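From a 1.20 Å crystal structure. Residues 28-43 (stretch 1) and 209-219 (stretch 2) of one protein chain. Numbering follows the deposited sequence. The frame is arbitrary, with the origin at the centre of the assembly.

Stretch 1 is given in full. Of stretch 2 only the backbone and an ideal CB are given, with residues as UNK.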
ATOM      1  N   ALA B  28      17.751 -20.219  -8.659  1.00  7.56           N
ATOM      2  CA  ALA B  28      17.640 -21.658  -8.952  1.00  8.49           C
ATOM      3  C   ALA B  28      16.169 -22.099  -9.086  1.00  7.78           C
ATOM      4  O   ALA B  28      15.828 -22.895  -9.962  1.00  7.85           O
ATOM      5  CB  ALA B  28      18.381 -22.480  -7.873  1.00  9.18           C
ATOM      6  N   HIS B  29      15.321 -21.538  -8.244  1.00  7.16           N
ATOM      7  CA  HIS B  29      13.894 -21.809  -8.327  1.00  7.26           C
ATOM      8  C   HIS B  29      13.312 -21.269  -9.628  1.00  6.91           C
ATOM      9  O   HIS B  29      12.548 -21.962 -10.300  1.00  7.40           O
ATOM     10  CB  HIS B  29      13.192 -21.260  -7.085  1.00  7.30           C
ATOM     11  CG  HIS B  29      11.729 -21.466  -7.094  1.00  6.92           C
ATOM     12  ND1 HIS B  29      11.157 -22.714  -7.157  1.00  7.19           N
ATOM     13  CD2 HIS B  29      10.729 -20.559  -7.038  1.00  6.77           C
ATOM     14  CE1 HIS B  29       9.842 -22.552  -7.145  1.00  6.42           C
ATOM     15  NE2 HIS B  29       9.545 -21.259  -7.076  1.00  7.10           N
ATOM     16  N   ALA B  30      13.702 -20.069 -10.019  1.00  6.92           N
ATOM     17  CA  ALA B  30      13.268 -19.529 -11.304  1.00  7.11           C
ATOM     18  C   ALA B  30      13.692 -20.449 -12.447  1.00  7.53           C
ATOM     19  O   ALA B  30      12.910 -20.745 -13.345  1.00  7.42           O
ATOM     20  CB  ALA B  30      13.831 -18.135 -11.508  1.00  7.21           C
ATOM     21  N   ARG B  31      14.945 -20.899 -12.440  1.00  7.71           N
ATOM     22  CA  ARG B  31      15.428 -21.777 -13.498  1.00  8.06           C
ATOM     23  C   ARG B  31      14.631 -23.072 -13.539  1.00  8.32           C
ATOM     24  O   ARG B  31      14.329 -23.586 -14.617  1.00  8.82           O
ATOM     25  CB  ARG B  31      16.894 -22.114 -13.288  1.00  9.58           C
ATOM     26  CG  ARG B  31      17.822 -20.951 -13.561  1.00 12.08           C
ATOM     27  CD  ARG B  31      17.995 -20.672 -15.037  1.00 18.64           C
ATOM     28  NE  ARG B  31      19.093 -19.725 -15.299  1.00 19.08           N
ATOM     29  CZ  ARG B  31      19.315 -19.128 -16.472  1.00 20.30           C
ATOM     30  NH1 ARG B  31      20.326 -18.292 -16.571  1.00 21.79           N
ATOM     31  NH2 ARG B  31      18.560 -19.341 -17.536  1.00 19.77           N
ATOM     32  N   ARG B  32      14.294 -23.612 -12.379  1.00  8.13           N
ATOM     33  CA  ARG B  32      13.478 -24.835 -12.300  1.00  8.63           C
ATOM     34  C   ARG B  32      12.103 -24.592 -12.907  1.00  8.73           C
ATOM     35  O   ARG B  32      11.607 -25.394 -13.707  1.00  8.74           O
ATOM     36  CB  ARG B  32      13.388 -25.296 -10.844  1.00  9.07           C
ATOM     37  CG  ARG B  32      12.373 -26.416 -10.633  1.00  9.03           C
ATOM     38  CD  ARG B  32      12.475 -27.051  -9.243  1.00  9.60           C
ATOM     39  NE  ARG B  32      12.336 -26.033  -8.204  1.00  9.55           N
ATOM     40  CZ  ARG B  32      13.097 -25.907  -7.132  1.00  9.25           C
ATOM     41  NH1 ARG B  32      14.036 -26.795  -6.870  1.00 11.28           N
ATOM     42  NH2 ARG B  32      12.922 -24.890  -6.320  1.00 10.07           N
ATOM     43  N   CYS B  33      11.447 -23.496 -12.541  1.00  7.89           N
ATOM     44  CA  CYS B  33      10.132 -23.203 -13.079  1.00  8.01           C
ATOM     45  C   CYS B  33      10.150 -22.990 -14.590  1.00  8.00           C
ATOM     46  O   CYS B  33       9.260 -23.486 -15.312  1.00  8.43           O
ATOM     47  CB  CYS B  33       9.563 -21.961 -12.372  1.00  7.81           C
ATOM     48  SG  CYS B  33       9.076 -22.233 -10.652  1.00  8.95           S
ATOM     49  N   LEU B  34      11.161 -22.290 -15.077  1.00  7.99           N
ATOM     50  CA  LEU B  34      11.344 -22.127 -16.516  1.00  8.36           C
ATOM     51  C   LEU B  34      11.578 -23.459 -17.208  1.00  9.14           C
ATOM     52  O   LEU B  34      10.897 -23.796 -18.180  1.00 11.21           O
ATOM     53  CB  LEU B  34      12.477 -21.136 -16.780  1.00  8.88           C
ATOM     54  CG  LEU B  34      12.212 -19.680 -16.374  1.00  8.99           C
ATOM     55  CD1 LEU B  34      13.507 -18.895 -16.330  1.00 11.67           C
ATOM     56  CD2 LEU B  34      11.210 -18.986 -17.280  1.00  9.70           C
ATOM     57  N   SER B  35      12.419 -24.301 -16.638  1.00  9.19           N
ATOM     58  CA  SER B  35      12.688 -25.618 -17.214  1.00 10.75           C
ATOM     59  C   SER B  35      11.465 -26.519 -17.249  1.00 10.60           C
ATOM     60  O   SER B  35      11.306 -27.344 -18.157  1.00 12.42           O
ATOM     61  CB  SER B  35      13.806 -26.301 -16.401  1.00 12.06           C
ATOM     62  OG  SER B  35      14.053 -27.639 -16.842  1.00 17.11           O
ATOM     63  N   ASN B  36      10.603 -26.392 -16.256  1.00 10.47           N
ATOM     64  CA  ASN B  36       9.441 -27.253 -16.113  1.00 10.87           C
ATOM     65  C   ASN B  36       8.202 -26.730 -16.807  1.00 10.26           C
ATOM     66  O   ASN B  36       7.143 -27.338 -16.663  1.00 12.37           O
ATOM     67  CB  ASN B  36       9.142 -27.481 -14.642  1.00 10.70           C
ATOM     68  CG  ASN B  36      10.126 -28.422 -13.992  1.00 11.25           C
ATOM     69  OD1 ASN B  36      10.810 -29.200 -14.685  1.00 14.09           O
ATOM     70  ND2 ASN B  36      10.245 -28.344 -12.673  1.00 11.29           N
ATOM     71  N   GLY B  37       8.288 -25.634 -17.561  1.00  9.78           N
ATOM     72  CA  GLY B  37       7.171 -25.212 -18.388  1.00 10.56           C
ATOM     73  C   GLY B  37       6.745 -23.779 -18.314  1.00  9.50           C
ATOM     74  O   GLY B  37       5.849 -23.393 -19.027  1.00 10.16           O
ATOM     75  N   CYS B  38       7.379 -22.951 -17.494  1.00  8.32           N
ATOM     76  CA  CYS B  38       7.056 -21.539 -17.534  1.00  8.15           C
ATOM     77  C   CYS B  38       7.762 -20.883 -18.707  1.00  7.74           C
ATOM     78  O   CYS B  38       8.949 -21.113 -18.968  1.00  9.06           O
ATOM     79  CB  CYS B  38       7.471 -20.831 -16.250  1.00  7.72           C
ATOM     80  SG  CYS B  38       6.509 -21.327 -14.804  1.00  8.56           S
ATOM     81  N   ASP B  39       7.038 -20.000 -19.360  1.00  7.07           N
ATOM     82  CA  ASP B  39       7.575 -19.109 -20.377  1.00  7.74           C
ATOM     83  C   ASP B  39       8.327 -17.917 -19.792  1.00  7.49           C
ATOM     84  O   ASP B  39       9.191 -17.345 -20.426  1.00  8.63           O
ATOM     85  CB  ASP B  39       6.419 -18.636 -21.283  1.00  8.36           C
ATOM     86  CG  ASP B  39       5.719 -19.807 -21.925  1.00  9.39           C
ATOM     87  OD1 ASP B  39       6.386 -20.506 -22.720  1.00 12.79           O
ATOM     88  OD2 ASP B  39       4.539 -20.084 -21.668  1.00  9.57           O
ATOM     89  N   SER B  40       7.973 -17.541 -18.572  1.00  7.15           N
ATOM     90  CA  SER B  40       8.609 -16.444 -17.859  1.00  6.28           C
ATOM     91  C   SER B  40       8.433 -16.654 -16.380  1.00  6.07           C
ATOM     92  O   SER B  40       7.704 -17.540 -15.943  1.00  6.11           O
ATOM     93  CB  SER B  40       8.009 -15.095 -18.297  1.00  7.48           C
ATOM     94  OG  SER B  40       6.663 -14.976 -17.880  1.00  7.39           O
ATOM     95  N   VAL B  41       9.084 -15.790 -15.604  1.00  5.95           N
ATOM     96  CA  VAL B  41       8.841 -15.695 -14.183  1.00  5.75           C
ATOM     97  C   VAL B  41       8.499 -14.271 -13.831  1.00  5.61           C
ATOM     98  O   VAL B  41       9.106 -13.324 -14.332  1.00  6.34           O
ATOM     99  CB  VAL B  41      10.072 -16.226 -13.368  1.00  6.29           C
ATOM    100  CG1 VAL B  41      10.293 -17.725 -13.589  1.00  7.83           C
ATOM    101  CG2 VAL B  41      11.375 -15.443 -13.662  1.00  8.05           C
ATOM    102  N   THR B  42       7.538 -14.134 -12.935  1.00  5.38           N
ATOM    103  CA  THR B  42       7.103 -12.827 -12.437  1.00  5.65           C
ATOM    104  C   THR B  42       7.694 -12.672 -11.040  1.00  5.29           C
ATOM    105  O   THR B  42       7.414 -13.457 -10.137  1.00  6.07           O
ATOM    106  CB  THR B  42       5.586 -12.706 -12.387  1.00  5.49           C
ATOM    107  OG1 THR B  42       5.083 -12.771 -13.714  1.00  6.00           O
ATOM    108  CG2 THR B  42       5.157 -11.403 -11.779  1.00  6.67           C
ATOM    109  N   LEU B  43       8.553 -11.672 -10.895  1.00  5.12           N
ATOM    110  CA  LEU B  43       9.179 -11.351  -9.620  1.00  5.27           C
ATOM    111  C   LEU B  43       8.413 -10.270  -8.908  1.00  4.95           C
ATOM    112  O   LEU B  43       7.904  -9.355  -9.551  1.00  5.72           O
ATOM    113  CB  LEU B  43      10.610 -10.837  -9.870  1.00  5.62           C
ATOM    114  CG  LEU B  43      11.491 -11.722 -10.731  1.00  6.76           C
ATOM    115  CD1 LEU B  43      12.902 -11.139 -10.765  1.00  8.64           C
ATOM    116  CD2 LEU B  43      11.462 -13.197 -10.321  1.00  8.11           C
ATOM    117  N   UNK B 209      -1.498 -17.108 -17.731  1.00  6.24           N
ATOM    118  CA  UNK B 209      -1.592 -16.881 -16.292  1.00  5.96           C
ATOM    119  C   UNK B 209      -0.242 -16.498 -15.712  1.00  5.40           C
ATOM    120  O   UNK B 209       0.799 -16.924 -16.224  1.00  6.46           O
ATOM    121  CB  UNK B 209      -2.132 -18.127 -15.587  1.00  5.96           C
ATOM    122  N   UNK B 210      -0.324 -15.742 -14.637  1.00  6.02           N
ATOM    123  CA  UNK B 210       0.769 -15.531 -13.709  1.00  6.33           C
ATOM    124  C   UNK B 210       0.356 -16.281 -12.445  1.00  5.98           C
ATOM    125  O   UNK B 210      -0.508 -15.832 -11.713  1.00  6.98           O
ATOM    126  CB  UNK B 210       1.039 -14.047 -13.451  1.00  6.33           C
ATOM    127  N   UNK B 211       0.926 -17.453 -12.250  1.00  6.02           N
ATOM    128  CA  UNK B 211       0.338 -18.476 -11.380  1.00  6.63           C
ATOM    129  C   UNK B 211       1.161 -18.797 -10.152  1.00  6.11           C
ATOM    130  O   UNK B 211       2.336 -19.145 -10.274  1.00  6.57           O
ATOM    131  CB  UNK B 211       0.121 -19.764 -12.177  1.00  6.63           C
ATOM    132  N   UNK B 212       0.542 -18.780  -8.982  1.00  6.04           N
ATOM    133  CA  UNK B 212       1.187 -19.218  -7.762  1.00  6.69           C
ATOM    134  C   UNK B 212       1.382 -20.729  -7.688  1.00  6.62           C
ATOM    135  O   UNK B 212       2.428 -21.210  -7.269  1.00  6.30           O
ATOM    136  CB  UNK B 212       0.370 -18.747  -6.557  1.00  6.69           C
ATOM    137  N   UNK B 213       0.379 -21.491  -8.109  1.00  6.64           N
ATOM    138  CA  UNK B 213       0.474 -22.935  -8.110  1.00  7.48           C
ATOM    139  C   UNK B 213       1.574 -23.421  -9.034  1.00  6.40           C
ATOM    140  O   UNK B 213       2.158 -24.467  -8.783  1.00  7.19           O
ATOM    141  CB  UNK B 213      -0.865 -23.553  -8.516  1.00  7.48           C
ATOM    142  N   UNK B 214       1.891 -22.658 -10.079  1.00  6.28           N
ATOM    143  CA  UNK B 214       2.957 -23.009 -10.993  1.00  6.99           C
ATOM    144  C   UNK B 214       4.345 -22.997 -10.341  1.00  6.63           C
ATOM    145  O   UNK B 214       5.282 -23.488 -10.954  1.00  7.58           O
ATOM    146  CB  UNK B 214       2.939 -22.048 -12.184  1.00  6.99           C
ATOM    147  N   UNK B 215       4.473 -22.509  -9.112  1.00  6.39           N
ATOM    148  CA  UNK B 215       5.739 -22.674  -8.382  1.00  6.73           C
ATOM    149  C   UNK B 215       6.009 -24.135  -8.018  1.00  6.64           C
ATOM    150  O   UNK B 215       7.162 -24.475  -7.768  1.00  7.37           O
ATOM    151  CB  UNK B 215       5.726 -21.823  -7.111  1.00  6.73           C
ATOM    152  N   UNK B 216       4.988 -24.993  -7.996  1.00  6.34           N
ATOM    153  CA  UNK B 216       5.166 -26.369  -7.550  1.00  6.93           C
ATOM    154  C   UNK B 216       4.431 -27.406  -8.367  1.00  7.40           C
ATOM    155  O   UNK B 216       4.677 -28.583  -8.127  1.00  8.23           O
ATOM    156  CB  UNK B 216       4.720 -26.489  -6.092  1.00  6.93           C
ATOM    157  N   UNK B 217       3.579 -27.008  -9.307  1.00  6.95           N
ATOM    158  CA  UNK B 217       2.894 -27.921 -10.243  1.00  7.21           C
ATOM    159  C   UNK B 217       2.978 -27.293 -11.633  1.00  7.21           C
ATOM    160  O   UNK B 217       1.964 -26.988 -12.279  1.00  7.76           O
ATOM    161  CB  UNK B 217       1.440 -28.168  -9.835  1.00  7.21           C
ATOM    162  N   UNK B 218       4.189 -27.013 -12.082  1.00  7.67           N
ATOM    163  CA  UNK B 218       4.369 -26.225 -13.301  1.00  7.75           C
ATOM    164  C   UNK B 218       3.727 -26.857 -14.532  1.00  7.21           C
ATOM    165  O   UNK B 218       2.981 -26.188 -15.249  1.00  7.33           O
ATOM    166  CB  UNK B 218       5.862 -26.017 -13.562  1.00  7.75           C
ATOM    167  N   UNK B 219       4.040 -28.135 -14.781  1.00  8.18           N
ATOM    168  CA  UNK B 219       3.481 -28.791 -15.954  1.00  9.19           C
ATOM    169  C   UNK B 219       1.962 -28.841 -15.932  1.00  8.55           C
ATOM    170  O   UNK B 219       1.308 -28.652 -16.958  1.00  8.14           O
ATOM    171  CB  UNK B 219       4.039 -30.211 -16.070  1.00  9.19           C
TER

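Position 209 lies in a strand, and nothing of stretch 1 comes within 5.5 Å of its ideal CB, so this contact sets no preference; it is Ala209. At position 210, also in the strand, CA-to-CB points toward stretch 1, and the ideal CB stands 4.2 Å from Thr42 OG1. Extended backbone angles favour a beta-branched residue, though other aliphatic side chains would also suit. The residue is Ile210, whose CG2 packs 3.4 Å from Thr42 OG1.

Positions 211, 212 and 213 are out of reach, and stretch 1 cannot choose among residues there. They are Ser211, Gly212 and Val213. Ser211 OG accepts a hydrogen bond from the backbone N of position 214 (3.0 Å), steadying the turn into the 3-10 segment.

At position 214 the bond points sideways, with the ideal CB 4.5 Å from Cys38 SG. A small apolar group would fit beside the sulfur. Ala214 makes this modest contact with its CB.

Position 215 is more telling. Its CB also points sideways, but lies 3.9 Å from His29 NE2 and 4.9 Å from Cys33 SG. Because His29 ND1 accepts a hydrogen bond from Arg32 NH2 (2.9 Å), the proton belongs on NE2, and an acceptor is wanted: Asp, Asn, Glu or Gln could be considered, the shorter pair needing less reach. Asn215 supplies OD1, which receives the hydrogen bond from His29 NE2 at 2.8 Å, near the ring plane and at the ring edge. Its amide also has a donor, and ND2 bonds Gly212 O (2.9 Å), tying the side chain back to its own turn. Water 1 links Asn215 O to Arg32 NE, the latter bond being weak.

Position 216 points away from stretch 1, and 217 is out of reach; they hold Phe216 and Leu217, the latter at the N-cap position.

Position 218 points toward the end of the helix in stretch 1, its ideal CB 3.6 Å from Asn36 O and 4.6 Å from Cys33 O. Such close quarters suit a compact side chain: Ser, Thr, Val or Ala. Thr218 places CG2 3.3 Å from Asn36 O and 3.7 Å from Cys38 SG, while OG1 donates to Ala214 O (2.7 Å) and accepts from water 2, which in turn accepts from Asn36 ND2.

At position 219 CB points sideways, 4.3 Å from Asn36 O, a carbonyl beyond the helix that invites a donor on a flexible arm: Gln, Lys or Arg. Gln219 curls back so that NE2 donates to Asn36 O at 2.9 Å.

Stretch 2 209-219: AISGVANFLTQ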
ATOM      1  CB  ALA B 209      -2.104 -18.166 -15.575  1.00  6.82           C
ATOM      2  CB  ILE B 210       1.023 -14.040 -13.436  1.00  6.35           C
ATOM      3  CG1 ILE B 210       1.400 -13.294 -14.741  1.00  6.49           C
ATOM      4  CG2 ILE B 210       2.103 -13.873 -12.374  1.00  7.60           C
ATOM      5  CD1 ILE B 210       1.407 -11.798 -14.622  1.00  7.86           C
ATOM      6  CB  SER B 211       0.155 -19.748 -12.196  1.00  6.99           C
ATOM      7  OG  SER B 211      -0.112 -20.875 -11.356  1.00  7.10           O
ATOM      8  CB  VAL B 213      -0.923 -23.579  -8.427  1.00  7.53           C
ATOM      9  CG1 VAL B 213      -0.808 -25.062  -8.675  1.00  8.84           C
ATOM     10  CG2 VAL B 213      -1.915 -23.243  -7.297  1.00 10.55           C
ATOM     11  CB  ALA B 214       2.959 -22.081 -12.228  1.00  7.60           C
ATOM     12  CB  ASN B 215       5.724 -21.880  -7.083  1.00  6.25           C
ATOM     13  CG  ASN B 215       5.925 -20.398  -7.285  1.00  5.73           C
ATOM     14  OD1 ASN B 215       7.062 -19.951  -7.489  1.00  6.25           O
ATOM     15  ND2 ASN B 215       4.858 -19.644  -7.196  1.00  6.64           N
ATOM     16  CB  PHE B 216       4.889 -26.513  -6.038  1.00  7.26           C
ATOM     17  CG  PHE B 216       3.487 -26.181  -5.663  1.00  6.76           C
ATOM     18  CD1 PHE B 216       2.495 -27.157  -5.702  1.00  7.78           C
ATOM     19  CD2 PHE B 216       3.133 -24.921  -5.254  1.00  6.86           C
ATOM     20  CE1 PHE B 216       1.196 -26.866  -5.394  1.00  8.31           C
ATOM     21  CE2 PHE B 216       1.821 -24.628  -4.948  1.00  7.85           C
ATOM     22  CZ  PHE B 216       0.847 -25.615  -5.015  1.00  8.09           C
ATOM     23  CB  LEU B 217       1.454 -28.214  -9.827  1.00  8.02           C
ATOM     24  CG  LEU B 217       1.277 -29.158  -8.640  1.00  8.36           C
ATOM     25  CD1 LEU B 217      -0.176 -29.053  -8.120  1.00  9.71           C
ATOM     26  CD2 LEU B 217       1.618 -30.592  -9.023  1.00 10.42           C
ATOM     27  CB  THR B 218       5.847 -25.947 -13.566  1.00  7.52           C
ATOM     28  OG1 THR B 218       6.463 -25.396 -12.391  1.00  8.61           O
ATOM     29  CG2 THR B 218       5.960 -24.975 -14.716  1.00  8.99           C
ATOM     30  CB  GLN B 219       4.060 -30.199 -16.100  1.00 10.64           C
ATOM     31  CG  GLN B 219       5.386 -30.216 -16.804  1.00 14.68           C
ATOM     32  CD  GLN B 219       5.213 -29.930 -18.282  1.00 17.22           C
ATOM     33  OE1 GLN B 219       4.502 -30.667 -18.986  1.00 22.18           O
ATOM     34  NE2 GLN B 219       5.869 -28.902 -18.785  1.00 18.99           N
TER
HETATM   35  O   HOH W   1       9.349 -25.945  -8.550  1.00  9.70           O
HETATM   36  O   HOH W   2       8.690 -26.407 -11.202  1.00 10.81           O
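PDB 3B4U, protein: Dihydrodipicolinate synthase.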